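Local coordinates for protein predicted metal-dependent phosphohydrolase (Magnetospirillum magnetotacticum MS-1, PDB 3KH1) that is probably a metal-dependent phosphohydrolase of the HD superfamily that may release phosphate from 5'-deoxynucleotides, at residues L27-L32 with K158-T163; S35-R38 with A42-S45; L54-A59 with V63-V68. One frame throughout, in Å; residues are numbered along the deposited sequence.

In the fold
Following the chain from the N terminus, the short strands 27-28 and 30-31 come first, and interaction 1 joins the corner between them to a turn after helix 132-151, closing a loop of about 125 residues, well over half the chain. The other two contacts fall within this span, one after the other, and none cross. Interaction 2 closes a short loop from 35-38 to the start of helix 41-54; interaction 3 closes the connection from that helix to helix 65-74. Interactions 1 and 2 adjoin, with a probable hydrogen bond of 3.0 Å from Leu32 N to Arg37 O, whereas interaction 3 lies about 23 Å from interaction 2, centre to centre. Interactions 2 and 3 both touch the second subunit.

Interaction 1 (L27-L32 with K158-T163); sequences LRQTLL and KPHGVT
Gln29 and His160 approach across a wide gap, their CA atoms 9.2 Å apart, with Gln29 at the corner between strands 27-28 and 30-31 and His160 in a type I beta turn running from Lys158 to Gly161. With the backbones so far apart, the two side chains make the whole contact, which links two loops of the HD domain. His160 NE2 donates to Gln29 OE1 at 2.8 Å, and the N-H...O angle of 135° marks the bond as bent. On the imidazole side the oxygen sits at the ring edge, close to the ring plane; on the amide side the donor arrives obliquely, tilted somewhat from the carbonyl plane. The amide and ring planes are 71° apart, so the groups cross rather than stack. Because the approach is bent, His160 CE1, bonded to the donor, also lies 3.3 Å from Gln29 OE1. Gln29 reaches the ring through a folded chain: chi1 sets CG beside the backbone N, where it lies 3.8 Å from His160 NE2, and the bend at chi2 (-60°) then turns the amide so that OE1 meets the ring edge. The turn that presents the histidine is closed by Gly161 N to Lys158 O at 3.1 Å. Such a bridge, between partly exposed residues, is a surface tie rather than core packing, although the Gln29 side chain lies only about 5 Å from a bound calcium ion. Phe86 packs against Gln29 and meets the His160 ring at an inclined angle. Around the corner, Arg28 and Thr30 share backbone hydrogen bonds with Glu39 of strand 38-40, Leu31 O accepts from His148 of helix 132-151, and Thr163 N-caps helix 164-177.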
ATOM      1  N   LEU A  27     -10.583  -5.960  -8.073  1.00 10.11           N
ATOM      2  CA  LEU A  27     -10.016  -5.372  -9.310  1.00  9.86           C
ATOM      3  C   LEU A  27     -10.733  -4.113  -9.789  1.00  9.90           C
ATOM      4  O   LEU A  27     -11.959  -4.002  -9.751  1.00 13.03           O
ATOM      5  CB  LEU A  27     -10.024  -6.400 -10.437  1.00 11.25           C
ATOM      6  CG  LEU A  27      -9.236  -7.677 -10.066  1.00 13.03           C
ATOM      7  CD1 LEU A  27      -9.227  -8.716 -11.125  1.00 15.94           C
ATOM      8  CD2 LEU A  27      -7.785  -7.327  -9.596  1.00 15.80           C
ATOM      9  N   ARG A  28      -9.939  -3.170 -10.230  1.00 10.08           N
ATOM     10  CA  ARG A  28     -10.381  -1.912 -10.798  1.00 10.34           C
ATOM     11  C   ARG A  28     -10.404  -2.012 -12.325  1.00 10.03           C
ATOM     12  O   ARG A  28      -9.928  -2.990 -12.909  1.00 11.49           O
ATOM     13  CB  ARG A  28      -9.394  -0.819 -10.388  1.00  9.12           C
ATOM     14  CG  ARG A  28      -9.395  -0.564  -8.906  1.00 10.96           C
ATOM     15  CD  ARG A  28      -8.242   0.256  -8.399  1.00 10.73           C
ATOM     16  NE  ARG A  28      -8.047   1.453  -9.169  1.00 14.74           N
ATOM     17  CZ  ARG A  28      -8.661   2.604  -9.087  1.00 15.75           C
ATOM     18  NH1 ARG A  28      -9.466   2.846  -8.082  1.00 16.23           N
ATOM     19  NH2 ARG A  28      -8.341   3.579  -9.971  1.00 20.30           N
ATOM     20  N   GLN A  29     -10.892  -0.968 -12.995  1.00  9.67           N
ATOM     21  CA  GLN A  29     -10.786  -0.896 -14.468  1.00  9.71           C
ATOM     22  C   GLN A  29      -9.505  -0.238 -14.973  1.00  9.58           C
ATOM     23  O   GLN A  29      -9.139  -0.416 -16.145  1.00 10.60           O
ATOM     24  CB  GLN A  29     -11.991  -0.160 -15.058  1.00 10.24           C
ATOM     25  CG  GLN A  29     -13.248  -0.938 -14.892  1.00 11.14           C
ATOM     26  CD  GLN A  29     -13.153  -2.286 -15.586  1.00 12.32           C
ATOM     27  OE1 GLN A  29     -12.965  -2.349 -16.815  1.00 13.27           O
ATOM     28  NE2 GLN A  29     -13.285  -3.376 -14.810  1.00 13.73           N
ATOM     29  N   THR A  30      -8.801   0.485 -14.119  1.00  9.62           N
ATOM     30  CA  THR A  30      -7.489   1.025 -14.412  1.00  9.83           C
ATOM     31  C   THR A  30      -6.554  -0.092 -14.749  1.00  9.65           C
ATOM     32  O   THR A  30      -6.535  -1.079 -14.075  1.00 10.78           O
ATOM     33  CB  THR A  30      -6.958   1.781 -13.159  1.00 10.92           C
ATOM     34  OG1 THR A  30      -7.937   2.762 -12.706  1.00 13.78           O
ATOM     35  CG2 THR A  30      -5.581   2.369 -13.411  1.00 12.33           C
ATOM     36  N   LEU A  31      -5.797   0.071 -15.820  1.00  9.17           N
ATOM     37  CA  LEU A  31      -4.753  -0.881 -16.185  1.00  9.19           C
ATOM     38  C   LEU A  31      -3.424  -0.455 -15.616  1.00  9.13           C
ATOM     39  O   LEU A  31      -3.155   0.722 -15.450  1.00  9.64           O
ATOM     40  CB  LEU A  31      -4.629  -1.031 -17.699  1.00 10.22           C
ATOM     41  CG  LEU A  31      -5.904  -1.396 -18.466  1.00  9.83           C
ATOM     42  CD1 LEU A  31      -5.609  -1.513 -19.982  1.00 11.78           C
ATOM     43  CD2 LEU A  31      -6.499  -2.678 -17.931  1.00 12.98           C
ATOM     44  N   LEU A  32      -2.585  -1.432 -15.314  1.00  8.78           N
ATOM     45  CA  LEU A  32      -1.164  -1.114 -15.155  1.00  9.25           C
ATOM     46  C   LEU A  32      -0.670  -0.352 -16.400  1.00  8.81           C
ATOM     47  O   LEU A  32      -1.198  -0.470 -17.494  1.00  9.62           O
ATOM     48  CB  LEU A  32      -0.345  -2.395 -14.968  1.00  9.65           C
ATOM     49  CG  LEU A  32      -0.255  -2.945 -13.532  1.00 12.99           C
ATOM     50  CD1 LEU A  32      -1.497  -2.943 -12.733  1.00 15.46           C
ATOM     51  CD2 LEU A  32       0.575  -4.214 -13.480  1.00 11.74           C
ATOM     52  N   LYS A 158     -11.093   4.485 -23.659  1.00 12.51           N
ATOM     53  CA  LYS A 158     -11.721   4.132 -24.934  0.50 13.36           C
ATOM     54  C   LYS A 158     -12.721   2.975 -24.839  1.00 12.93           C
ATOM     55  O   LYS A 158     -13.836   3.074 -25.316  1.00 13.62           O
ATOM     56  CB  LYS A 158     -10.663   3.909 -26.028  0.50 14.33           C
ATOM     57  CG  LYS A 158      -9.962   5.182 -26.457  0.50 16.78           C
ATOM     58  CD  LYS A 158      -8.681   4.938 -27.230  0.50 18.64           C
ATOM     59  CE  LYS A 158      -8.888   4.248 -28.551  0.50 20.94           C
ATOM     60  NZ  LYS A 158      -7.556   4.036 -29.255  0.50 23.63           N
ATOM     61  N   PRO A 159     -12.339   1.870 -24.182  1.00 12.30           N
ATOM     62  CA  PRO A 159     -13.304   0.777 -24.113  1.00 12.63           C
ATOM     63  C   PRO A 159     -14.548   1.110 -23.330  1.00 12.47           C
ATOM     64  O   PRO A 159     -15.592   0.553 -23.583  1.00 14.36           O
ATOM     65  CB  PRO A 159     -12.508  -0.356 -23.449  1.00 13.28           C
ATOM     66  CG  PRO A 159     -11.100  -0.044 -23.841  1.00 12.66           C
ATOM     67  CD  PRO A 159     -11.005   1.439 -23.722  1.00 13.06           C
ATOM     68  N   HIS A 160     -14.430   2.060 -22.424  1.00 13.39           N
ATOM     69  CA  HIS A 160     -15.564   2.464 -21.625  1.00 13.64           C
ATOM     70  C   HIS A 160     -16.288   3.702 -22.160  1.00 15.43           C
ATOM     71  O   HIS A 160     -17.252   4.129 -21.514  1.00 17.17           O
ATOM     72  CB  HIS A 160     -15.147   2.729 -20.195  1.00 13.49           C
ATOM     73  CG  HIS A 160     -14.785   1.494 -19.443  1.00 13.56           C
ATOM     74  ND1 HIS A 160     -15.726   0.731 -18.755  1.00 16.13           N
ATOM     75  CD2 HIS A 160     -13.602   0.835 -19.337  1.00 12.24           C
ATOM     76  CE1 HIS A 160     -15.107  -0.312 -18.216  1.00 16.87           C
ATOM     77  NE2 HIS A 160     -13.832  -0.283 -18.560  1.00 18.35           N
ATOM     78  N   GLY A 161     -15.896   4.234 -23.307  1.00 14.47           N
ATOM     79  CA  GLY A 161     -16.616   5.367 -23.868  1.00 14.78           C
ATOM     80  C   GLY A 161     -16.472   6.648 -23.074  1.00 14.79           C
ATOM     81  O   GLY A 161     -17.389   7.503 -23.115  1.00 18.17           O
ATOM     82  N   VAL A 162     -15.352   6.834 -22.393  1.00 15.19           N
ATOM     83  CA  VAL A 162     -15.166   8.043 -21.572  1.00 15.37           C
ATOM     84  C   VAL A 162     -14.819   9.188 -22.516  1.00 16.87           C
ATOM     85  O   VAL A 162     -14.079   9.016 -23.470  1.00 20.91           O
ATOM     86  CB  VAL A 162     -14.088   7.884 -20.492  1.00 14.71           C
ATOM     87  CG1 VAL A 162     -14.012   9.135 -19.568  1.00 15.86           C
ATOM     88  CG2 VAL A 162     -14.347   6.627 -19.653  1.00 15.44           C
ATOM     89  N   THR A 163     -15.410  10.343 -22.288  1.00 16.90           N
ATOM     90  CA  THR A 163     -15.210  11.520 -23.130  1.00 17.14           C
ATOM     91  C   THR A 163     -14.523  12.619 -22.307  1.00 16.87           C
ATOM     92  O   THR A 163     -14.472  12.549 -21.085  1.00 16.93           O
ATOM     93  CB  THR A 163     -16.560  12.091 -23.565  1.00 18.30           C
ATOM     94  OG1 THR A 163     -17.331  12.400 -22.403  1.00 19.02           O
ATOM     95  CG2 THR A 163     -17.348  11.115 -24.478  1.00 20.06           C
TER

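Interaction 2 (S35-R38 with A42-S45); sequences SSRR and AEHS. With ACT (acetate ion), chain D.
Arg37 meets Glu43 end-on with both terminal nitrogens while the next residue, Arg38, clasps an acetate, so two consecutive arginines each hold a carboxylate. The first pair belongs to the HD domain, a largely helical fold of metal-dependent phosphohydrolases, and ties the loop before strand 38-40 to the first turn of helix 41-54. Arg37 NH1 donates to Glu43 OE2 at 2.8 Å and Arg37 NH2 to Glu43 OE1 at 2.9 Å, both bonds nearly straight. The guanidinium and carboxylate planes are only 20° apart, and each oxygen is approached on its syn side, the geometry of a bidentate salt bridge. The side chains come from opposite directions: CG of Arg37 lies between its backbone N and carbonyl carbon (chi1 58°), from where an extended chain carries the guanidinium to Glu43, whose own chi1 is a similar 66°. Arg37 NH1 has a second acceptor, Arg38 O at 3.0 Å, through a less straight bond that helps fix the rotation of the guanidinium. Glu43 is buried, and its OE2 also accepts from Asn40 N, while its OE1 accepts from the side-chain amide of Asn40 of the second subunit; the bridge therefore sits at the dimer interface. With a leucine in place of Arg37, both salt-bridge bonds would go, which would probably leave the buried carboxylate of Glu43 without its countercharge, held by the two Asn40 bonds alone of those described. The acetate, probably from the crystallisation liquor, lies at the edge of the Arg38 guanidinium: Arg38 NH2 donates to its O at 3.0 Å, while its OXT is gripped twice, by Arg38 N at 2.9 Å and by Arg38 NE at 2.9 Å.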
ATOM      1  N   SER A  35      -0.344  -1.976 -19.691  1.00 10.61           N
ATOM      2  CA  SER A  35      -1.586  -2.633 -20.144  1.00 10.22           C
ATOM      3  C   SER A  35      -1.610  -4.135 -19.872  1.00  9.81           C
ATOM      4  O   SER A  35      -2.462  -4.855 -20.447  1.00 10.70           O
ATOM      5  CB  SER A  35      -1.867  -2.351 -21.631  1.00 10.57           C
ATOM      6  OG  SER A  35      -2.011  -0.967 -21.897  1.00 12.73           O
ATOM      7  N   SER A  36      -0.766  -4.634 -18.976  1.00 10.10           N
ATOM      8  CA  SER A  36      -0.635  -6.061 -18.766  1.00 10.06           C
ATOM      9  C   SER A  36      -1.835  -6.729 -18.063  1.00 10.49           C
ATOM     10  O   SER A  36      -2.039  -7.914 -18.206  1.00 10.45           O
ATOM     11  CB  SER A  36       0.648  -6.389 -17.996  1.00 10.27           C
ATOM     12  OG  SER A  36       0.666  -5.816 -16.727  1.00 10.74           O
ATOM     13  N   ARG A  37      -2.545  -5.958 -17.245  1.00  9.20           N
ATOM     14  CA  ARG A  37      -3.675  -6.452 -16.447  1.00  8.97           C
ATOM     15  C   ARG A  37      -4.303  -5.229 -15.771  1.00  9.60           C
ATOM     16  O   ARG A  37      -3.686  -4.152 -15.674  1.00  9.28           O
ATOM     17  CB  ARG A  37      -3.234  -7.507 -15.403  1.00  9.17           C
ATOM     18  CG  ARG A  37      -2.185  -6.964 -14.451  1.00  9.77           C
ATOM     19  CD  ARG A  37      -1.886  -7.992 -13.385  1.00  9.39           C
ATOM     20  NE  ARG A  37      -0.881  -7.572 -12.422  1.00  9.74           N
ATOM     21  CZ  ARG A  37      -1.095  -6.773 -11.411  1.00  9.50           C
ATOM     22  NH1 ARG A  37      -2.277  -6.200 -11.210  1.00  9.45           N
ATOM     23  NH2 ARG A  37      -0.085  -6.478 -10.608  1.00 10.20           N
ATOM     24  N   ARG A  38      -5.493  -5.443 -15.223  1.00  9.30           N
ATOM     25  CA  ARG A  38      -6.141  -4.473 -14.326  1.00  9.06           C
ATOM     26  C   ARG A  38      -5.360  -4.352 -13.031  1.00  8.77           C
ATOM     27  O   ARG A  38      -4.834  -5.350 -12.496  1.00  9.40           O
ATOM     28  CB  ARG A  38      -7.558  -4.924 -14.020  1.00  9.77           C
ATOM     29  CG  ARG A  38      -8.519  -4.793 -15.186  1.00 10.04           C
ATOM     30  CD  ARG A  38      -9.808  -5.574 -14.931  1.00 11.70           C
ATOM     31  NE  ARG A  38      -9.488  -7.005 -14.883  1.00 10.00           N
ATOM     32  CZ  ARG A  38     -10.257  -7.959 -14.386  1.00 12.76           C
ATOM     33  NH1 ARG A  38     -11.444  -7.674 -13.862  1.00 14.59           N
ATOM     34  NH2 ARG A  38      -9.840  -9.219 -14.348  1.00 13.22           N
ATOM     35  N   ALA A  42      -5.472  -3.059  -3.537  1.00  8.11           N
ATOM     36  CA  ALA A  42      -4.343  -2.960  -2.589  1.00  9.36           C
ATOM     37  C   ALA A  42      -3.180  -2.255  -3.263  1.00  8.13           C
ATOM     38  O   ALA A  42      -2.585  -1.346  -2.688  1.00  9.48           O
ATOM     39  CB  ALA A  42      -3.930  -4.354  -2.076  1.00  9.56           C
ATOM     40  N   GLU A  43      -2.827  -2.658  -4.480  1.00  9.32           N
ATOM     41  CA  GLU A  43      -1.675  -2.020  -5.143  1.00  9.07           C
ATOM     42  C   GLU A  43      -2.021  -0.583  -5.551  1.00  9.23           C
ATOM     43  O   GLU A  43      -1.148   0.264  -5.533  1.00  8.44           O
ATOM     44  CB  GLU A  43      -1.159  -2.824  -6.256  1.00 13.34           C
ATOM     45  CG  GLU A  43      -2.070  -2.926  -7.326  1.00 11.09           C
ATOM     46  CD  GLU A  43      -1.742  -4.122  -8.371  1.00 12.99           C
ATOM     47  OE1 GLU A  43      -0.786  -4.925  -8.259  1.00 15.90           O
ATOM     48  OE2 GLU A  43      -2.519  -4.206  -9.257  1.00 10.54           O
ATOM     49  N   HIS A  44      -3.304  -0.277  -5.793  1.00  8.76           N
ATOM     50  CA  HIS A  44      -3.744   1.106  -6.038  1.00  8.83           C
ATOM     51  C   HIS A  44      -3.515   1.955  -4.802  1.00  9.02           C
ATOM     52  O   HIS A  44      -2.935   3.051  -4.915  1.00  8.64           O
ATOM     53  CB  HIS A  44      -5.228   1.134  -6.443  1.00  8.86           C
ATOM     54  CG  HIS A  44      -5.761   2.506  -6.686  1.00  8.79           C
ATOM     55  ND1 HIS A  44      -5.524   3.187  -7.868  1.00 10.33           N
ATOM     56  CD2 HIS A  44      -6.438   3.368  -5.882  1.00 10.45           C
ATOM     57  CE1 HIS A  44      -6.115   4.372  -7.801  1.00 11.00           C
ATOM     58  NE2 HIS A  44      -6.626   4.524  -6.598  1.00 10.98           N
ATOM     59  N   SER A  45      -3.934   1.456  -3.628  1.00  8.19           N
ATOM     60  CA  SER A  45      -3.755   2.205  -2.396  1.00  8.03           C
ATOM     61  C   SER A  45      -2.245   2.357  -2.092  1.00  8.28           C
ATOM     62  O   SER A  45      -1.841   3.420  -1.600  1.00  8.10           O
ATOM     63  CB  SER A  45      -4.514   1.570  -1.243  1.00  8.99           C
ATOM     64  OG  SER A  45      -5.901   1.869  -1.366  1.00 11.81           O
TER
HETATM   65  C   ACT D 201      -6.736  -8.905 -16.201  1.00 10.55           C
HETATM   66  O   ACT D 201      -6.982  -9.571 -15.184  1.00 15.79           O
HETATM   67  OXT ACT D 201      -7.000  -7.700 -16.192  1.00  9.40           O
HETATM   68  CH3 ACT D 201      -6.116  -9.554 -17.397  1.00 11.31           C

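Interaction 3 (L54-A59 with V63-V68); sequences LLAEYA and VQIGRV
Ile65 lays the end of its side chain against two alanines of the opposite segment. Its CG1 is 3.7 Å from Ala56 CB, and its CD1 reaches Ala59 CB at 4.0 Å. The bend at chi2 (-70°) carries Ile65 CD1 back over Ala56 as well, to 3.8 Å from Ala56 CA. Next to it, Val63 CB stands 4.0 Å from Ala59 CB. Val63 and Ile65 are each modelled in two conformers, and these distances hold for one of them. No hydrogen bond crosses the contact; it is apolar packing across the connection between two consecutive helices of the HD domain, joining the 3-10 segment that follows helix 41-54 to the residues leading into and starting helix 65-74. The alanines are set at their spacing by a 3-10 turn at 56-58, held by Tyr58 N to Leu55 O at 3.0 Å and Ala59 N to Ala56 O at 3.0 Å. Opposite them, Gln64 occupies the N-cap position of the second helix. Further out, Phe136 of helix 132-151 packs on both Ala59 and Ile65, and Phe53 also touches Ile65. Glu57, whose CB points away from segment 63-68, forms a salt bridge with Arg9 of the second subunit.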
ATOM      1  N   LEU A  54       5.420  11.648  -1.774  1.00 11.09           N
ATOM      2  CA  LEU A  54       6.239  12.223  -2.840  1.00 10.92           C
ATOM      3  C   LEU A  54       5.791  13.622  -3.254  1.00 11.15           C
ATOM      4  O   LEU A  54       6.613  14.463  -3.581  1.00 13.14           O
ATOM      5  CB  LEU A  54       6.209  11.325  -4.074  1.00 10.89           C
ATOM      6  CG  LEU A  54       6.873   9.964  -3.998  1.00 11.96           C
ATOM      7  CD1 LEU A  54       6.444   9.036  -5.157  1.00 12.36           C
ATOM      8  CD2 LEU A  54       8.405  10.046  -3.912  1.00 13.87           C
ATOM      9  N   LEU A  55       4.481  13.828  -3.209  1.00 12.00           N
ATOM     10  CA  LEU A  55       3.850  15.046  -3.747  1.00 12.30           C
ATOM     11  C   LEU A  55       3.374  15.966  -2.632  1.00 13.77           C
ATOM     12  O   LEU A  55       2.609  16.890  -2.876  1.00 13.69           O
ATOM     13  CB  LEU A  55       2.697  14.655  -4.690  1.00 12.08           C
ATOM     14  CG  LEU A  55       3.131  13.847  -5.934  1.00 13.02           C
ATOM     15  CD1 LEU A  55       1.921  13.473  -6.758  1.00 13.34           C
ATOM     16  CD2 LEU A  55       4.168  14.611  -6.814  1.00 14.24           C
ATOM     17  N   ALA A  56       3.872  15.736  -1.422  1.00 14.55           N
ATOM     18  CA  ALA A  56       3.448  16.473  -0.210  1.00 15.44           C
ATOM     19  C   ALA A  56       3.567  17.980  -0.387  1.00 16.28           C
ATOM     20  O   ALA A  56       2.774  18.738   0.147  1.00 16.85           O
ATOM     21  CB  ALA A  56       4.305  16.042   1.016  1.00 16.73           C
ATOM     22  N   GLU A  57       4.576  18.419  -1.129  1.00 16.32           N
ATOM     23  CA  GLU A  57       4.837  19.863  -1.217  1.00 16.53           C
ATOM     24  C   GLU A  57       3.708  20.627  -1.927  1.00 16.69           C
ATOM     25  O   GLU A  57       3.603  21.862  -1.829  1.00 17.93           O
ATOM     26  CB  GLU A  57       6.149  20.150  -1.945  1.00 16.76           C
ATOM     27  CG  GLU A  57       6.087  19.935  -3.472  1.00 17.16           C
ATOM     28  CD  GLU A  57       7.473  19.855  -4.074  1.00 16.28           C
ATOM     29  OE1 GLU A  57       8.058  18.755  -3.949  1.00 17.29           O
ATOM     30  OE2 GLU A  57       8.009  20.877  -4.565  1.00 20.34           O
ATOM     31  N   TYR A  58       2.877  19.878  -2.667  1.00 16.38           N
ATOM     32  CA  TYR A  58       1.762  20.469  -3.425  1.00 16.78           C
ATOM     33  C   TYR A  58       0.460  20.583  -2.578  1.00 17.95           C
ATOM     34  O   TYR A  58      -0.508  21.152  -3.092  1.00 20.99           O
ATOM     35  CB  TYR A  58       1.542  19.704  -4.755  1.00 17.28           C
ATOM     36  CG  TYR A  58       2.824  19.647  -5.576  1.00 15.29           C
ATOM     37  CD1 TYR A  58       3.389  20.807  -6.139  1.00 16.66           C
ATOM     38  CD2 TYR A  58       3.528  18.463  -5.723  1.00 16.35           C
ATOM     39  CE1 TYR A  58       4.589  20.779  -6.823  1.00 17.13           C
ATOM     40  CE2 TYR A  58       4.754  18.432  -6.399  1.00 14.97           C
ATOM     41  CZ  TYR A  58       5.255  19.579  -6.957  1.00 16.90           C
ATOM     42  OH  TYR A  58       6.434  19.615  -7.621  1.00 17.09           O
ATOM     43  N   ALA A  59       0.478  20.080  -1.329  1.00 18.25           N
ATOM     44  CA  ALA A  59      -0.672  20.078  -0.334  1.00 19.13           C
ATOM     45  C   ALA A  59      -0.757  21.385   0.417  1.00 21.23           C
ATOM     46  O   ALA A  59       0.273  22.052   0.637  1.00 22.52           O
ATOM     47  CB  ALA A  59      -0.568  18.883   0.692  1.00 19.37           C
ATOM     48  N   VAL A  63      -2.612  20.294   5.725  1.00 19.07           N
ATOM     49  CA  VAL A  63      -2.664  18.837   5.562  0.50 16.50           C
ATOM     50  C   VAL A  63      -1.608  18.104   6.418  1.00 14.78           C
ATOM     51  O   VAL A  63      -0.453  18.538   6.502  1.00 16.11           O
ATOM     52  CB  VAL A  63      -2.577  18.452   4.093  0.50 15.95           C
ATOM     53  CG1 VAL A  63      -2.366  16.977   3.930  0.50 13.76           C
ATOM     54  CG2 VAL A  63      -3.872  18.869   3.376  0.50 15.84           C
ATOM     55  N   GLN A  64      -2.016  16.998   7.071  1.00 14.11           N
ATOM     56  CA  GLN A  64      -1.093  16.128   7.774  1.00 13.15           C
ATOM     57  C   GLN A  64      -0.836  14.950   6.843  1.00 12.78           C
ATOM     58  O   GLN A  64      -1.697  14.092   6.632  1.00 12.43           O
ATOM     59  CB  GLN A  64      -1.706  15.649   9.082  1.00 12.79           C
ATOM     60  CG  GLN A  64      -1.879  16.758  10.122  1.00 13.75           C
ATOM     61  CD  GLN A  64      -2.094  16.176  11.496  1.00 15.24           C
ATOM     62  OE1 GLN A  64      -1.132  15.791  12.178  1.00 14.98           O
ATOM     63  NE2 GLN A  64      -3.354  15.996  11.876  1.00 16.99           N
ATOM     64  N   ILE A  65       0.338  14.942   6.225  1.00 11.33           N
ATOM     65  CA  ILE A  65       0.616  13.996   5.158  0.60 11.02           C
ATOM     66  C   ILE A  65       0.578  12.532   5.640  1.00 11.50           C
ATOM     67  O   ILE A  65       0.132  11.670   4.917  1.00 10.70           O
ATOM     68  CB  ILE A  65       1.951  14.342   4.451  0.60 10.97           C
ATOM     69  CG1 ILE A  65       1.816  15.674   3.674  0.60 11.79           C
ATOM     70  CG2 ILE A  65       2.477  13.164   3.603  0.60 10.54           C
ATOM     71  CD1 ILE A  65       0.915  15.601   2.441  0.60 10.99           C
ATOM     72  N   GLY A  66       1.049  12.242   6.841  1.00 11.70           N
ATOM     73  CA  GLY A  66       0.979  10.892   7.367  1.00 11.32           C
ATOM     74  C   GLY A  66      -0.452  10.418   7.550  1.00 11.92           C
ATOM     75  O   GLY A  66      -0.774   9.246   7.351  1.00 11.38           O
ATOM     76  N   ARG A  67      -1.319  11.352   7.933  1.00 10.89           N
ATOM     77  CA  ARG A  67      -2.724  11.061   8.071  1.00 11.62           C
ATOM     78  C   ARG A  67      -3.394  10.842   6.720  1.00 11.27           C
ATOM     79  O   ARG A  67      -4.217   9.929   6.586  1.00 11.59           O
ATOM     80  CB  ARG A  67      -3.401  12.157   8.881  1.00 11.77           C
ATOM     81  CG  ARG A  67      -4.854  11.898   9.208  1.00 12.54           C
ATOM     82  CD  ARG A  67      -5.373  12.853  10.295  1.00 12.89           C
ATOM     83  NE  ARG A  67      -6.712  12.526  10.759  1.00 14.60           N
ATOM     84  CZ  ARG A  67      -7.807  12.838  10.089  1.00 16.59           C
ATOM     85  NH1 ARG A  67      -7.721  13.484   8.918  1.00 16.23           N
ATOM     86  NH2 ARG A  67      -8.969  12.489  10.595  1.00 15.46           N
ATOM     87  N   VAL A  68      -3.032  11.647   5.737  1.00 10.09           N
ATOM     88  CA  VAL A  68      -3.459  11.399   4.352  1.00 10.90           C
ATOM     89  C   VAL A  68      -3.044   9.995   3.906  1.00 10.00           C
ATOM     90  O   VAL A  68      -3.849   9.250   3.315  1.00  9.90           O
ATOM     91  CB  VAL A  68      -2.910  12.481   3.392  1.00 11.62           C
ATOM     92  CG1 VAL A  68      -3.104  12.072   1.919  1.00 12.47           C
ATOM     93  CG2 VAL A  68      -3.614  13.835   3.693  1.00 12.88           C
TER